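Local coordinates for germination protein YpeB (Bacillus megaterium QM B1551, PDB 5BOI), which takes part in the germination of Bacillus spores and, through the PepSY-containing C-terminal part described here, may serve as an inhibitory protein, at residues V117-E122 with S134-M139; P164-S169 with I217-G222; E29-V34 with L47-P52. All coordinates share one frame; numbering follows the deposited sequence.

Contact 1 (V117-E122 with S134-M139); sequences VFTFVE and SVKMKM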
loop_
_atom_site.group_PDB
_atom_site.type_symbol
_atom_site.label_atom_id
_atom_site.label_comp_id
_atom_site.label_asym_id
_atom_site.label_seq_id
_atom_site.Cartn_x
_atom_site.Cartn_y
_atom_site.Cartn_z
ATOM N N VAL A 117 -2.967 -10.090 1.570
ATOM C CA VAL A 117 -2.154 -8.973 2.024
ATOM C C VAL A 117 -1.510 -8.353 0.792
ATOM O O VAL A 117 -0.824 -9.040 0.019
ATOM C CB VAL A 117 -1.073 -9.443 3.033
ATOM C CG1 VAL A 117 -0.234 -8.273 3.525
ATOM C CG2 VAL A 117 -1.750 -10.167 4.201
ATOM N N PHE A 118 -1.730 -7.059 0.621
ATOM C CA PHE A 118 -1.289 -6.364 -0.581
ATOM C C PHE A 118 -0.540 -5.079 -0.268
ATOM O O PHE A 118 -0.867 -4.384 0.695
ATOM C CB PHE A 118 -2.495 -6.023 -1.452
ATOM C CG PHE A 118 -3.344 -7.199 -1.778
ATOM C CD1 PHE A 118 -2.890 -8.157 -2.658
ATOM C CD2 PHE A 118 -4.595 -7.353 -1.204
ATOM C CE1 PHE A 118 -3.662 -9.249 -2.966
ATOM C CE2 PHE A 118 -5.384 -8.445 -1.528
ATOM C CZ PHE A 118 -4.908 -9.393 -2.407
ATOM N N THR A 119 0.467 -4.769 -1.085
ATOM C CA THR A 119 1.107 -3.454 -1.029
ATOM C C THR A 119 0.983 -2.797 -2.399
ATOM O O THR A 119 1.223 -3.441 -3.420
ATOM C CB THR A 119 2.593 -3.538 -0.632
ATOM O OG1 THR A 119 2.716 -4.210 0.632
ATOM C CG2 THR A 119 3.192 -2.130 -0.545
ATOM N N PHE A 120 0.569 -1.529 -2.415
ATOM C CA PHE A 120 0.444 -0.755 -3.639
ATOM C C PHE A 120 1.423 0.396 -3.531
ATOM O O PHE A 120 1.715 0.832 -2.411
ATOM C CB PHE A 120 -0.982 -0.199 -3.795
ATOM C CG PHE A 120 -2.020 -1.250 -4.053
ATOM C CD1 PHE A 120 -2.513 -2.034 -3.015
ATOM C CD2 PHE A 120 -2.495 -1.467 -5.332
ATOM C CE1 PHE A 120 -3.476 -3.009 -3.245
ATOM C CE2 PHE A 120 -3.457 -2.449 -5.567
ATOM C CZ PHE A 120 -3.939 -3.220 -4.523
ATOM N N VAL A 121 1.944 0.897 -4.659
ATOM C CA VAL A 121 2.848 2.037 -4.613
ATOM C C VAL A 121 2.440 3.129 -5.600
ATOM O O VAL A 121 1.780 2.868 -6.606
ATOM C CB VAL A 121 4.306 1.643 -4.915
ATOM C CG1 VAL A 121 4.830 0.657 -3.869
ATOM C CG2 VAL A 121 4.433 1.040 -6.330
ATOM N N GLU A 122 2.862 4.352 -5.304
ATOM C CA GLU A 122 2.521 5.490 -6.127
ATOM C C GLU A 122 3.195 5.400 -7.486
ATOM O O GLU A 122 4.355 4.973 -7.608
ATOM C CB GLU A 122 2.917 6.792 -5.439
ATOM C CG GLU A 122 2.499 8.030 -6.233
ATOM C CD GLU A 122 3.097 9.300 -5.686
ATOM O OE1 GLU A 122 4.122 9.213 -4.976
ATOM O OE2 GLU A 122 2.545 10.384 -5.967
ATOM N N SER A 134 3.836 4.164 -0.233
ATOM C CA SER A 134 3.073 2.922 -0.328
ATOM C C SER A 134 1.800 2.883 0.522
ATOM O O SER A 134 1.653 3.580 1.530
ATOM C CB SER A 134 3.968 1.738 0.054
ATOM O OG SER A 134 4.357 1.784 1.422
ATOM N N VAL A 135 0.882 2.037 0.082
ATOM C CA VAL A 135 -0.373 1.801 0.785
ATOM C C VAL A 135 -0.486 0.299 1.000
ATOM O O VAL A 135 -0.274 -0.479 0.062
ATOM C CB VAL A 135 -1.554 2.317 0.003
ATOM C CG1 VAL A 135 -2.861 1.972 0.741
ATOM C CG2 VAL A 135 -1.444 3.829 -0.213
ATOM N N LYS A 136 -0.809 -0.111 2.227
ATOM C CA LYS A 136 -0.870 -1.524 2.564
ATOM C C LYS A 136 -2.324 -1.891 2.826
ATOM O O LYS A 136 -3.050 -1.115 3.444
ATOM C CB LYS A 136 -0.022 -1.837 3.798
ATOM C CG LYS A 136 1.476 -1.876 3.543
ATOM C CD LYS A 136 2.271 -1.642 4.818
ATOM C CE LYS A 136 3.750 -1.459 4.510
ATOM N NZ LYS A 136 4.102 -2.014 3.171
ATOM N N MET A 137 -2.740 -3.057 2.348
ATOM C CA MET A 137 -4.127 -3.493 2.507
ATOM C C MET A 137 -4.187 -4.945 2.901
ATOM O O MET A 137 -3.364 -5.740 2.448
ATOM C CB MET A 137 -4.911 -3.313 1.222
ATOM C CG MET A 137 -4.870 -1.942 0.641
ATOM S SD MET A 137 -6.217 -1.848 -0.519
ATOM C CE MET A 137 -7.625 -2.073 0.567
ATOM N N LYS A 138 -5.184 -5.284 3.721
ATOM C CA LYS A 138 -5.457 -6.657 4.091
ATOM C C LYS A 138 -6.946 -6.890 3.834
ATOM O O LYS A 138 -7.791 -6.086 4.242
ATOM C CB LYS A 138 -5.101 -6.938 5.552
ATOM C CG LYS A 138 -3.609 -6.780 5.856
ATOM C CD LYS A 138 -3.322 -6.889 7.341
ATOM C CE LYS A 138 -1.851 -6.578 7.618
ATOM N NZ LYS A 138 -1.522 -6.558 9.072
ATOM N N MET A 139 -7.242 -7.966 3.112
ATOM C CA MET A 139 -8.606 -8.282 2.705
ATOM C C MET A 139 -9.043 -9.616 3.293
ATOM O O MET A 139 -8.247 -10.537 3.387
ATOM C CB MET A 139 -8.722 -8.352 1.179
ATOM C CG MET A 139 -8.067 -7.218 0.412
ATOM S SD MET A 139 -8.866 -5.645 0.700
ATOM C CE MET A 139 -10.403 -5.882 -0.179
#
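Phe118 and Met137 form an antiparallel hydrogen-bonded pair, Phe118 N to Met137 O at 2.8 Å, with a return bond from Met137 N to Phe118 O. Phe120 and Val135 repeat the pattern two residues further on, past the non-hydrogen-bonded pair Thr119/Lys136. The strands are antiparallel (160°); side chains alternate, so Phe118, Met137, Phe120 and Val135 share one face.

Met137 can be followed outward on that face. Its CG, anti to the carbonyl carbon (chi1 -54°), leads from CB to SD, which lies 4.0 Å from Phe120 CE1 and 5.0 Å from the ring centroid. At 50° off the ring normal this is an oblique Met-aromatic contact. CE then leads away from strand 117-122, and the side chain also touches Phe95 of helix 85-98 and Val146 of strand 146-150. Met139, modelled in two conformers, has CG at the Phe118 ring edge in one of them. Met89 and Leu96 of the same helix pack on this face.

On the other face Thr119 and Lys136 lie side by side; the threonine is modelled in two conformers, so its hydroxyl's closeness to the amine is doubtful.

The chemistry is therefore divided: sulfur, phenyl and methyl groups join the sheet to its helix, while the Thr119/Lys136 face is more polar and partly solvent-accessible.

Contact 2 (P164-S169 with I217-G222); sequences PKPKIS and INADTG
Backbone hydrogen bonds centre on Ala219 O, which accepts from Lys167 N at 2.9 Å and from Ile168 N at 3.1 Å. The two donors arrive from opposite faces of the carbonyl plane, and the Ile168 bond is the straighter (151° against 135°).

Charged and water-mediated contacts gather at Asp220 OD1. Lys167 NZ forms a salt bridge with it at 3.4 Å, its hydrogen bond being weak; Lys167 CG, anti to the carbonyl carbon (chi1 -49°), lies 3.1 Å from the same oxygen. Lys167 N adds a weak bond, and a water donates both to Asp220 OD1, at 2.6 Å, and to Lys165 O.

Within 217-222, Asn218 OD1 accepts from Asp220 N, an Asx turn, and from Thr221 N, which stands above the amide carbonyl plane. Asn218 ND2 is hydrogen-bonded to Glu225 OE2.

Apolar contact comes from Pro166, Ile168 and Ala219: Pro166 CB meets Ala219 CB at 3.9 Å, and Ile168 CD1 approaches Gly222 CA at 3.6 Å.

The contact thus fastens the loop entering helix 170-175, whose N-cap is Ser169, to the turn between strands 211-218 and 224-230. Tyr202 of strand 198-208 packs against Pro166 and Ala219, its hydroxyl hydrogen-bonded to Ile168 O.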
loop_
_atom_site.group_PDB
_atom_site.type_symbol
_atom_site.label_atom_id
_atom_site.label_comp_id
_atom_site.label_asym_id
_atom_site.label_seq_id
_atom_site.Cartn_x
_atom_site.Cartn_y
_atom_site.Cartn_z
ATOM N N PRO A 164 15.626 12.461 -11.708
ATOM C CA PRO A 164 16.740 12.662 -12.641
ATOM C C PRO A 164 16.637 11.756 -13.860
ATOM O O PRO A 164 15.900 10.766 -13.846
ATOM C CB PRO A 164 17.970 12.300 -11.802
ATOM C CG PRO A 164 17.456 11.297 -10.833
ATOM C CD PRO A 164 16.058 11.748 -10.490
ATOM N N LYS A 165 17.383 12.097 -14.900
ATOM C CA LYS A 165 17.467 11.272 -16.093
ATOM C C LYS A 165 18.436 10.116 -15.847
ATOM O O LYS A 165 19.466 10.301 -15.195
ATOM C CB LYS A 165 17.917 12.114 -17.292
ATOM C CG LYS A 165 17.649 11.494 -18.652
ATOM C CD LYS A 165 17.999 12.468 -19.770
ATOM C CE LYS A 165 17.397 13.841 -19.499
ATOM N NZ LYS A 165 16.254 14.159 -20.409
ATOM N N PRO A 166 18.113 8.920 -16.357
ATOM C CA PRO A 166 19.081 7.828 -16.225
ATOM C C PRO A 166 20.349 8.151 -16.960
ATOM O O PRO A 166 20.296 8.858 -17.975
ATOM C CB PRO A 166 18.384 6.638 -16.882
ATOM C CG PRO A 166 16.932 6.962 -16.826
ATOM C CD PRO A 166 16.821 8.454 -16.897
ATOM N N LYS A 167 21.464 7.633 -16.467
ATOM C CA LYS A 167 22.749 7.748 -17.170
ATOM C C LYS A 167 23.013 6.539 -18.080
ATOM O O LYS A 167 23.919 6.585 -18.926
ATOM C CB LYS A 167 23.930 7.888 -16.198
ATOM C CG LYS A 167 23.811 8.920 -15.094
ATOM C CD LYS A 167 23.743 10.338 -15.588
ATOM C CE LYS A 167 23.852 11.281 -14.405
ATOM N NZ LYS A 167 22.717 11.084 -13.462
ATOM N N ILE A 168 22.262 5.456 -17.896
ATOM C CA ILE A 168 22.366 4.312 -18.801
ATOM C C ILE A 168 20.989 4.014 -19.379
ATOM O O ILE A 168 19.969 4.353 -18.784
ATOM C CB ILE A 168 22.938 3.040 -18.114
ATOM C CG1 ILE A 168 21.928 2.420 -17.134
ATOM C CG2 ILE A 168 24.293 3.342 -17.446
ATOM C CD1 ILE A 168 22.414 1.089 -16.511
ATOM N N SER A 169 20.966 3.383 -20.550
ATOM C CA SER A 169 19.708 3.086 -21.241
ATOM C C SER A 169 19.039 1.836 -20.666
ATOM O O SER A 169 19.684 1.063 -19.942
ATOM C CB SER A 169 19.964 2.886 -22.727
ATOM O OG SER A 169 20.625 1.645 -22.913
ATOM N N ILE A 217 17.906 -2.463 -11.008
ATOM C CA ILE A 217 19.249 -2.116 -11.509
ATOM C C ILE A 217 19.427 -0.591 -11.454
ATOM O O ILE A 217 18.616 0.154 -12.009
ATOM C CB ILE A 217 19.460 -2.610 -12.958
ATOM C CG1 ILE A 217 19.383 -4.136 -13.054
ATOM C CG2 ILE A 217 20.796 -2.107 -13.561
ATOM C CD1 ILE A 217 20.348 -4.875 -12.169
ATOM N N ASN A 218 20.466 -0.130 -10.757
ATOM C CA ASN A 218 20.725 1.304 -10.614
ATOM C C ASN A 218 20.801 1.987 -11.996
ATOM O O ASN A 218 21.522 1.517 -12.876
ATOM C CB ASN A 218 22.036 1.532 -9.828
ATOM C CG ASN A 218 22.259 3.007 -9.484
ATOM O OD1 ASN A 218 22.470 3.843 -10.364
ATOM N ND2 ASN A 218 22.204 3.325 -8.196
ATOM N N ALA A 219 20.044 3.069 -12.198
ATOM C CA ALA A 219 19.930 3.703 -13.534
ATOM C C ALA A 219 21.131 4.581 -13.886
ATOM O O ALA A 219 21.183 5.126 -14.995
ATOM C CB ALA A 219 18.655 4.530 -13.625
ATOM N N ASP A 220 22.065 4.739 -12.942
ATOM C CA ASP A 220 23.310 5.494 -13.202
ATOM C C ASP A 220 24.508 4.575 -13.356
ATOM O O ASP A 220 25.357 4.804 -14.211
ATOM C CB ASP A 220 23.577 6.510 -12.079
ATOM C CG ASP A 220 22.573 7.674 -12.086
ATOM O OD1 ASP A 220 21.807 7.803 -13.067
ATOM O OD2 ASP A 220 22.549 8.456 -11.110
ATOM N N THR A 221 24.595 3.540 -12.510
ATOM C CA THR A 221 25.768 2.661 -12.504
ATOM C C THR A 221 25.562 1.314 -13.197
ATOM O O THR A 221 26.525 0.617 -13.529
ATOM C CB THR A 221 26.225 2.332 -11.046
ATOM O OG1 THR A 221 25.171 1.636 -10.360
ATOM C CG2 THR A 221 26.597 3.579 -10.268
ATOM N N GLY A 222 24.305 0.887 -13.299
ATOM C CA GLY A 222 24.032 -0.470 -13.734
ATOM C C GLY A 222 24.236 -1.566 -12.687
ATOM O O GLY A 222 24.126 -2.742 -13.022
HETATM O O HOH W 1 20.269 9.894 -12.640
#

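Contact 3 (E29-V34 with L47-P52); sequences EQIHIV and LTITDP
Ile31 CG2 is anti to the backbone N and Ile49 CG1 anti to the carbonyl carbon (chi1 -59°), which brings the two together at 3.7 Å; the side chains lie alongside one another, pointing the same way. The fork of Leu47 straddles two neighbours: CD2 reaches Ile31 CG2 at 3.8 Å, while CD1 meets Ile33 CG1 at 3.9 Å. Replacing Leu47 by an alanine would probably leave a gap between Ile31 and Ile33, because both branches that touch them would be gone. Near the end of the pairing, Glu29 CB closes on Ile49 CG2; the glutamate's OE1 turns elsewhere, to Gly27 N.

The backbones run antiparallel at 168°. Thr48 N binds His32 O at 2.7 Å, with a return bond from His32 N to Thr48 O. Pairing slackens at Gln30: Thr50 N still gives Gln30 O a nearly straight bond of 3.0 Å, but Gln30 N to Thr50 O is weak at 3.5 Å. Thr50 OG1, set between its own backbone N and carbonyl carbon (chi1 55°), adds a weak bond to Gln30 O, which thus accepts two donors from one residue.

The hairpin accordingly has two unlike faces. Ile31, Ile33, Leu47 and Ile49 make the aliphatic one, against which Ala19 and the Arg20 side chain of helix 12-22 pack; Gln30, His32, Thr48 and Thr50 make the polar one, where side-chain hydroxyl, amide and imidazole groups replace hydrocarbon and solvent is at least partly admitted.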
loop_
_atom_site.group_PDB
_atom_site.type_symbol
_atom_site.label_atom_id
_atom_site.label_comp_id
_atom_site.label_asym_id
_atom_site.label_seq_id
_atom_site.Cartn_x
_atom_site.Cartn_y
_atom_site.Cartn_z
ATOM N N GLU A 29 -23.362 0.894 14.727
ATOM C CA GLU A 29 -22.069 0.804 15.396
ATOM C C GLU A 29 -21.814 1.977 16.334
ATOM O O GLU A 29 -21.919 3.137 15.938
ATOM C CB GLU A 29 -20.936 0.730 14.370
ATOM C CG GLU A 29 -20.995 -0.463 13.437
ATOM C CD GLU A 29 -21.792 -0.180 12.177
ATOM O OE1 GLU A 29 -22.257 0.969 12.012
ATOM O OE2 GLU A 29 -21.942 -1.105 11.350
ATOM N N GLN A 30 -21.475 1.666 17.581
ATOM C CA GLN A 30 -20.994 2.682 18.504
ATOM C C GLN A 30 -19.543 3.006 18.144
ATOM O O GLN A 30 -18.765 2.107 17.825
ATOM C CB GLN A 30 -21.100 2.209 19.959
ATOM C CG GLN A 30 -20.194 2.979 20.920
ATOM C CD GLN A 30 -19.731 2.154 22.108
ATOM O OE1 GLN A 30 -20.522 1.452 22.744
ATOM N NE2 GLN A 30 -18.439 2.234 22.413
ATOM N N ILE A 31 -19.181 4.284 18.180
ATOM C CA ILE A 31 -17.809 4.684 17.887
ATOM C C ILE A 31 -17.187 5.495 19.026
ATOM O O ILE A 31 -17.593 6.624 19.290
ATOM C CB ILE A 31 -17.732 5.506 16.586
ATOM C CG1 ILE A 31 -18.496 4.801 15.459
ATOM C CG2 ILE A 31 -16.273 5.770 16.200
ATOM C CD1 ILE A 31 -18.412 5.505 14.115
ATOM N N HIS A 32 -16.206 4.898 19.700
ATOM C CA HIS A 32 -15.436 5.567 20.748
ATOM C C HIS A 32 -14.246 6.289 20.121
ATOM O O HIS A 32 -13.373 5.656 19.520
ATOM C CB HIS A 32 -14.969 4.549 21.801
ATOM C CG HIS A 32 -13.983 5.095 22.792
ATOM N ND1 HIS A 32 -14.354 5.892 23.853
ATOM C CD2 HIS A 32 -12.641 4.941 22.889
ATOM C CE1 HIS A 32 -13.282 6.212 24.559
ATOM N NE2 HIS A 32 -12.229 5.647 23.994
ATOM N N ILE A 33 -14.212 7.612 20.252
ATOM C CA ILE A 33 -13.180 8.403 19.588
ATOM C C ILE A 33 -12.269 9.114 20.594
ATOM O O ILE A 33 -12.729 9.643 21.607
ATOM C CB ILE A 33 -13.814 9.432 18.615
ATOM C CG1 ILE A 33 -12.741 10.310 17.963
ATOM C CG2 ILE A 33 -14.837 10.290 19.332
ATOM C CD1 ILE A 33 -13.246 11.115 16.784
ATOM N N VAL A 34 -10.970 9.100 20.306
ATOM C CA VAL A 34 -9.947 9.672 21.175
ATOM C C VAL A 34 -9.059 10.633 20.376
ATOM O O VAL A 34 -8.724 10.351 19.227
ATOM C CB VAL A 34 -9.088 8.551 21.819
ATOM C CG1 VAL A 34 -7.829 9.108 22.462
ATOM C CG2 VAL A 34 -9.909 7.756 22.827
ATOM N N LEU A 47 -10.036 6.029 16.668
ATOM C CA LEU A 47 -11.399 5.542 16.808
ATOM C C LEU A 47 -11.425 4.059 17.138
ATOM O O LEU A 47 -10.607 3.285 16.629
ATOM C CB LEU A 47 -12.203 5.796 15.531
ATOM C CG LEU A 47 -12.642 7.225 15.202
ATOM C CD1 LEU A 47 -11.458 8.158 15.000
ATOM C CD2 LEU A 47 -13.507 7.212 13.961
ATOM N N THR A 48 -12.363 3.675 17.999
ATOM C CA THR A 48 -12.631 2.271 18.282
ATOM C C THR A 48 -14.095 1.985 17.978
ATOM O O THR A 48 -14.976 2.308 18.771
ATOM C CB THR A 48 -12.324 1.897 19.750
ATOM O OG1 THR A 48 -10.961 2.213 20.059
ATOM C CG2 THR A 48 -12.548 0.409 19.976
ATOM N N ILE A 49 -14.347 1.392 16.817
ATOM C CA ILE A 49 -15.705 1.103 16.378
ATOM C C ILE A 49 -16.124 -0.305 16.796
ATOM O O ILE A 49 -15.435 -1.279 16.507
ATOM C CB ILE A 49 -15.832 1.250 14.854
ATOM C CG1 ILE A 49 -15.455 2.669 14.429
ATOM C CG2 ILE A 49 -17.236 0.908 14.397
ATOM C CD1 ILE A 49 -14.305 2.727 13.453
ATOM N N THR A 50 -17.259 -0.412 17.479
ATOM C CA THR A 50 -17.696 -1.697 18.004
ATOM C C THR A 50 -18.994 -2.165 17.346
ATOM O O THR A 50 -19.981 -1.437 17.326
ATOM C CB THR A 50 -17.910 -1.633 19.533
ATOM O OG1 THR A 50 -18.817 -0.567 19.841
ATOM C CG2 THR A 50 -16.597 -1.372 20.248
ATOM N N ASP A 51 -18.976 -3.371 16.791
ATOM C CA ASP A 51 -20.201 -4.034 16.367
ATOM C C ASP A 51 -21.013 -4.318 17.632
ATOM O O ASP A 51 -20.440 -4.687 18.657
ATOM C CB ASP A 51 -19.871 -5.325 15.600
ATOM C CG ASP A 51 -21.088 -5.972 14.945
ATOM O OD1 ASP A 51 -22.237 -5.631 15.287
ATOM O OD2 ASP A 51 -20.890 -6.851 14.081
ATOM N N PRO A 52 -22.335 -4.085 17.594
ATOM C CA PRO A 52 -23.158 -4.565 18.711
ATOM C C PRO A 52 -23.506 -6.054 18.601
ATOM O O PRO A 52 -23.514 -6.740 19.624
ATOM C CB PRO A 52 -24.419 -3.699 18.617
ATOM C CG PRO A 52 -24.477 -3.268 17.199
ATOM C CD PRO A 52 -23.051 -3.099 16.768
#

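Overall arrangement
From the N terminus, contact 3 comes first: after helix 12-22 it pairs the strands of the hairpin 30-35/44-50. Contact 1 follows beyond helix 85-98, bringing strand 134-140 back beside strand 115-123 across an intervening connection that holds the short strand 129-130. Contact 2 closes last and most widely, 47 residues separating the loop 164-169 from the turn 217-222. The three closures run in series, without nesting or crossing. Contact 1 lies near the centre of the chain, about 3 Å from it between centres. Contacts 2 and 3 stand on opposite sides, their centres about 50 Å apart, consistent with an elongated chain of successive PepSY-type units; contacts 1 and 3 belong to the PepSY1-PepSY2 region, contact 2 to the following PepSY domain.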